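Long-range contact in protein tyrosine phosphatase PRL-1 (Leishmania major, PDB 3S4O), which removes phosphate from phosphotyrosine in proteins and may act as a virulence factor supporting the parasite's survival inside host macrophages: residues I10-F23 / L126-S138. Residues are numbered along the deposited sequence; the frame is centred on the assembly and turned at random.
Sequences IDCCDPQKPSRVLF and LVALALVEYGNVS
Strand residues 10-13 and helix residues 126-133 run nearly parallel, their axes 8.4 Å apart at 21°, with Ile10 nearest Val127 and Cys13 nearest Gly135. This is sheet-helix packing of the phosphatase fold: the outermost strand 7-13 and its antiparallel partner 21-28 lie against helix 122-133, which follows the loop holding thiosulfate. No hydrogen bond joins the two segments; shape and apolar surface hold them. Branched Ile10 and Val127 meet at one end, CB of Ile10 being 4.2 Å from CG1 of Val127. Leu131 reaches in from the helix flank: with CG anti to its carbonyl carbon (chi1 -71°), CD2 comes over the strand backbone, 3.8 Å from CA of Cys12. Small Cys12 fits the last helical turn, its SG set beside Ala130 O and 3.6 Å from Gly135 N. Leu22 and Phe23 both face Cys12 in a classic beta bulge. Phe23 faces the helix and forms a T-shaped (edge-to-face) pair with Tyr134, planes at 75°; CE2 on the Phe23 edge comes in obliquely, 3.9 Å from CG of Tyr134, whose hydroxyl is hydrogen-bonded to Asp95 of helix 84-103. At the helix C-terminal end, Gly135 CA makes a CA-H...O contact with Cys13 O (3.5 Å); a CB here would hit Leu131 O and crowd Cys12 SG. The Pro15 ring lies against the carbonyls of Tyr134 and Gly135, CG 3.2 Å from Tyr134 O.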
# COMPACT_ATOMS: atom_id res chain seq x y z
N ILE A 10 8.55 0.17 1.53
CA ILE A 10 8.57 -1.19 2.07
C ILE A 10 8.48 -2.20 0.94
O ILE A 10 7.50 -2.24 0.22
CB ILE A 10 7.42 -1.48 3.07
CG1 ILE A 10 7.38 -0.42 4.18
CG2 ILE A 10 7.60 -2.87 3.66
CD1 ILE A 10 6.75 -0.88 5.49
N ASP A 11 9.52 -3.03 0.82
CA ASP A 11 9.54 -4.06 -0.20
C ASP A 11 8.86 -5.34 0.27
O ASP A 11 9.09 -5.82 1.38
CB ASP A 11 10.98 -4.38 -0.63
CG ASP A 11 11.60 -3.29 -1.50
OD1 ASP A 11 10.87 -2.43 -2.03
OD2 ASP A 11 12.84 -3.30 -1.64
N CYS A 12 7.99 -5.88 -0.58
CA CYS A 12 7.43 -7.21 -0.38
C CYS A 12 8.16 -8.15 -1.33
O CYS A 12 8.06 -8.02 -2.55
CB CYS A 12 5.93 -7.22 -0.69
SG CYS A 12 5.14 -8.82 -0.45
N CYS A 13 8.88 -9.11 -0.75
CA CYS A 13 9.77 -9.98 -1.51
C CYS A 13 9.21 -11.38 -1.77
O CYS A 13 8.39 -11.88 -1.01
CB CYS A 13 11.11 -10.10 -0.78
SG CYS A 13 11.98 -8.52 -0.62
N ASP A 14 9.66 -11.98 -2.87
CA ASP A 14 9.31 -13.36 -3.23
C ASP A 14 9.77 -14.34 -2.12
O ASP A 14 10.97 -14.42 -1.83
CB ASP A 14 9.96 -13.75 -4.56
CG ASP A 14 9.19 -14.82 -5.33
OD1 ASP A 14 8.59 -15.73 -4.71
OD2 ASP A 14 9.20 -14.77 -6.58
N PRO A 15 8.83 -15.06 -1.52
CA PRO A 15 9.18 -16.08 -0.52
C PRO A 15 10.21 -17.08 -1.04
O PRO A 15 11.14 -17.44 -0.32
CB PRO A 15 7.84 -16.79 -0.27
CG PRO A 15 6.81 -15.83 -0.67
CD PRO A 15 7.39 -15.07 -1.81
N GLN A 16 10.01 -17.53 -2.27
CA GLN A 16 10.90 -18.50 -2.92
C GLN A 16 12.30 -17.93 -3.12
O GLN A 16 13.30 -18.53 -2.74
CB GLN A 16 10.37 -18.92 -4.30
CG GLN A 16 8.85 -19.12 -4.40
CD GLN A 16 8.35 -20.35 -3.65
OE1 GLN A 16 9.11 -21.26 -3.33
NE2 GLN A 16 7.05 -20.36 -3.36
N LYS A 17 12.34 -16.78 -3.79
CA LYS A 17 13.58 -16.06 -4.05
C LYS A 17 13.53 -14.74 -3.31
O LYS A 17 13.10 -13.76 -3.88
CB LYS A 17 13.72 -15.77 -5.54
CG LYS A 17 14.00 -17.01 -6.41
CD LYS A 17 15.40 -17.62 -6.13
CE LYS A 17 16.55 -16.66 -6.44
NZ LYS A 17 17.86 -17.32 -6.23
N PRO A 18 13.96 -14.69 -2.04
CA PRO A 18 13.89 -13.42 -1.31
C PRO A 18 14.77 -12.34 -1.93
O PRO A 18 14.75 -11.17 -1.51
CB PRO A 18 14.40 -13.80 0.08
CG PRO A 18 15.40 -14.87 -0.19
CD PRO A 18 14.89 -15.63 -1.39
N SER A 19 15.55 -12.76 -2.92
CA SER A 19 16.28 -11.85 -3.80
C SER A 19 15.34 -10.93 -4.58
O SER A 19 15.65 -9.78 -4.88
CB SER A 19 17.11 -12.66 -4.80
OG SER A 19 17.89 -11.81 -5.61
N ARG A 20 14.17 -11.48 -4.89
CA ARG A 20 13.26 -10.89 -5.87
C ARG A 20 12.12 -10.14 -5.20
O ARG A 20 11.40 -10.71 -4.37
CB ARG A 20 12.72 -11.99 -6.80
CG ARG A 20 12.17 -11.55 -8.16
CD ARG A 20 10.72 -12.08 -8.45
NE ARG A 20 10.04 -11.35 -9.53
CZ ARG A 20 10.18 -11.61 -10.83
NH1 ARG A 20 11.00 -12.58 -11.26
NH2 ARG A 20 9.51 -10.89 -11.73
N VAL A 21 11.97 -8.87 -5.56
CA VAL A 21 10.87 -8.04 -5.10
C VAL A 21 9.62 -8.26 -5.94
O VAL A 21 9.67 -8.15 -7.18
CB VAL A 21 11.22 -6.55 -5.15
CG1 VAL A 21 10.02 -5.71 -4.68
CG2 VAL A 21 12.47 -6.26 -4.32
N LEU A 22 8.50 -8.55 -5.26
CA LEU A 22 7.19 -8.69 -5.89
C LEU A 22 6.52 -7.34 -6.11
O LEU A 22 6.04 -7.05 -7.21
CB LEU A 22 6.25 -9.53 -5.01
CG LEU A 22 6.08 -11.04 -5.19
CD1 LEU A 22 7.19 -11.67 -6.00
CD2 LEU A 22 5.94 -11.69 -3.83
N PHE A 23 6.47 -6.54 -5.04
CA PHE A 23 5.91 -5.17 -5.07
C PHE A 23 6.75 -4.22 -4.22
O PHE A 23 7.29 -4.61 -3.18
CB PHE A 23 4.50 -5.10 -4.47
CG PHE A 23 3.60 -6.22 -4.85
CD1 PHE A 23 2.94 -6.19 -6.07
CD2 PHE A 23 3.37 -7.29 -3.98
CE1 PHE A 23 2.08 -7.22 -6.43
CE2 PHE A 23 2.52 -8.33 -4.33
CZ PHE A 23 1.88 -8.29 -5.57
N LEU A 126 -2.65 -2.27 5.49
CA LEU A 126 -2.79 -2.87 4.15
C LEU A 126 -1.46 -3.41 3.67
O LEU A 126 -1.39 -4.48 3.05
CB LEU A 126 -3.28 -1.84 3.12
CG LEU A 126 -4.80 -1.66 3.01
CD1 LEU A 126 -5.11 -1.07 1.64
CD2 LEU A 126 -5.60 -2.95 3.22
N VAL A 127 -0.40 -2.66 3.94
CA VAL A 127 0.94 -3.08 3.54
C VAL A 127 1.34 -4.31 4.34
O VAL A 127 1.84 -5.28 3.77
CB VAL A 127 1.95 -1.95 3.72
CG1 VAL A 127 3.37 -2.46 3.54
CG2 VAL A 127 1.64 -0.85 2.73
N ALA A 128 1.08 -4.28 5.64
CA ALA A 128 1.37 -5.41 6.52
C ALA A 128 0.70 -6.67 5.97
O ALA A 128 1.30 -7.73 5.89
CB ALA A 128 0.87 -5.12 7.92
N LEU A 129 -0.55 -6.53 5.57
CA LEU A 129 -1.31 -7.65 5.06
C LEU A 129 -0.71 -8.22 3.78
O LEU A 129 -0.73 -9.43 3.59
CB LEU A 129 -2.73 -7.22 4.76
CG LEU A 129 -3.57 -8.32 4.09
CD1 LEU A 129 -4.17 -9.26 5.11
CD2 LEU A 129 -4.61 -7.73 3.19
N ALA A 130 -0.24 -7.33 2.90
CA ALA A 130 0.41 -7.76 1.65
C ALA A 130 1.65 -8.59 1.96
O ALA A 130 1.90 -9.60 1.32
CB ALA A 130 0.77 -6.57 0.77
N LEU A 131 2.41 -8.15 2.97
CA LEU A 131 3.61 -8.87 3.40
C LEU A 131 3.27 -10.27 3.90
O LEU A 131 4.00 -11.23 3.66
CB LEU A 131 4.36 -8.12 4.52
CG LEU A 131 5.10 -6.82 4.16
CD1 LEU A 131 5.61 -6.15 5.43
CD2 LEU A 131 6.26 -7.08 3.23
N VAL A 132 2.16 -10.38 4.62
CA VAL A 132 1.72 -11.67 5.13
C VAL A 132 1.21 -12.56 4.00
O VAL A 132 1.61 -13.73 3.89
CB VAL A 132 0.61 -11.53 6.18
CG1 VAL A 132 0.01 -12.90 6.50
CG2 VAL A 132 1.15 -10.87 7.44
N GLU A 133 0.38 -12.01 3.13
CA GLU A 133 -0.27 -12.79 2.08
C GLU A 133 0.69 -13.23 0.97
O GLU A 133 0.66 -14.37 0.54
CB GLU A 133 -1.45 -12.01 1.47
CG GLU A 133 -2.27 -12.76 0.43
CD GLU A 133 -2.67 -14.14 0.86
OE1 GLU A 133 -3.10 -14.31 2.03
OE2 GLU A 133 -2.54 -15.06 0.01
N TYR A 134 1.55 -12.31 0.52
CA TYR A 134 2.43 -12.55 -0.64
C TYR A 134 3.88 -12.78 -0.25
O TYR A 134 4.58 -13.58 -0.87
CB TYR A 134 2.33 -11.41 -1.66
CG TYR A 134 0.91 -11.20 -2.15
CD1 TYR A 134 0.34 -12.06 -3.10
CD2 TYR A 134 0.12 -10.17 -1.66
CE1 TYR A 134 -0.96 -11.88 -3.54
CE2 TYR A 134 -1.17 -9.99 -2.09
CZ TYR A 134 -1.71 -10.85 -3.02
OH TYR A 134 -3.01 -10.66 -3.45
N GLY A 135 4.35 -12.09 0.77
CA GLY A 135 5.71 -12.27 1.28
C GLY A 135 5.85 -13.46 2.21
O GLY A 135 6.96 -13.88 2.51
N ASN A 136 4.72 -14.01 2.64
CA ASN A 136 4.65 -15.10 3.62
C ASN A 136 5.40 -14.80 4.92
O ASN A 136 5.92 -15.68 5.59
CB ASN A 136 5.11 -16.44 3.01
CG ASN A 136 4.04 -17.06 2.10
OD1 ASN A 136 2.87 -16.67 2.13
ND2 ASN A 136 4.45 -18.02 1.28
N VAL A 137 5.42 -13.51 5.26
CA VAL A 137 6.00 -13.04 6.51
C VAL A 137 4.95 -13.18 7.61
O VAL A 137 3.76 -12.92 7.39
CB VAL A 137 6.40 -11.54 6.39
CG1 VAL A 137 7.00 -11.04 7.71
CG2 VAL A 137 7.39 -11.34 5.24
N SER A 138 5.38 -13.62 8.78
CA SER A 138 4.47 -13.71 9.92
C SER A 138 3.94 -12.33 10.30
O SER A 138 4.63 -11.31 10.14
CB SER A 138 5.17 -14.31 11.15
OG SER A 138 6.03 -13.36 11.75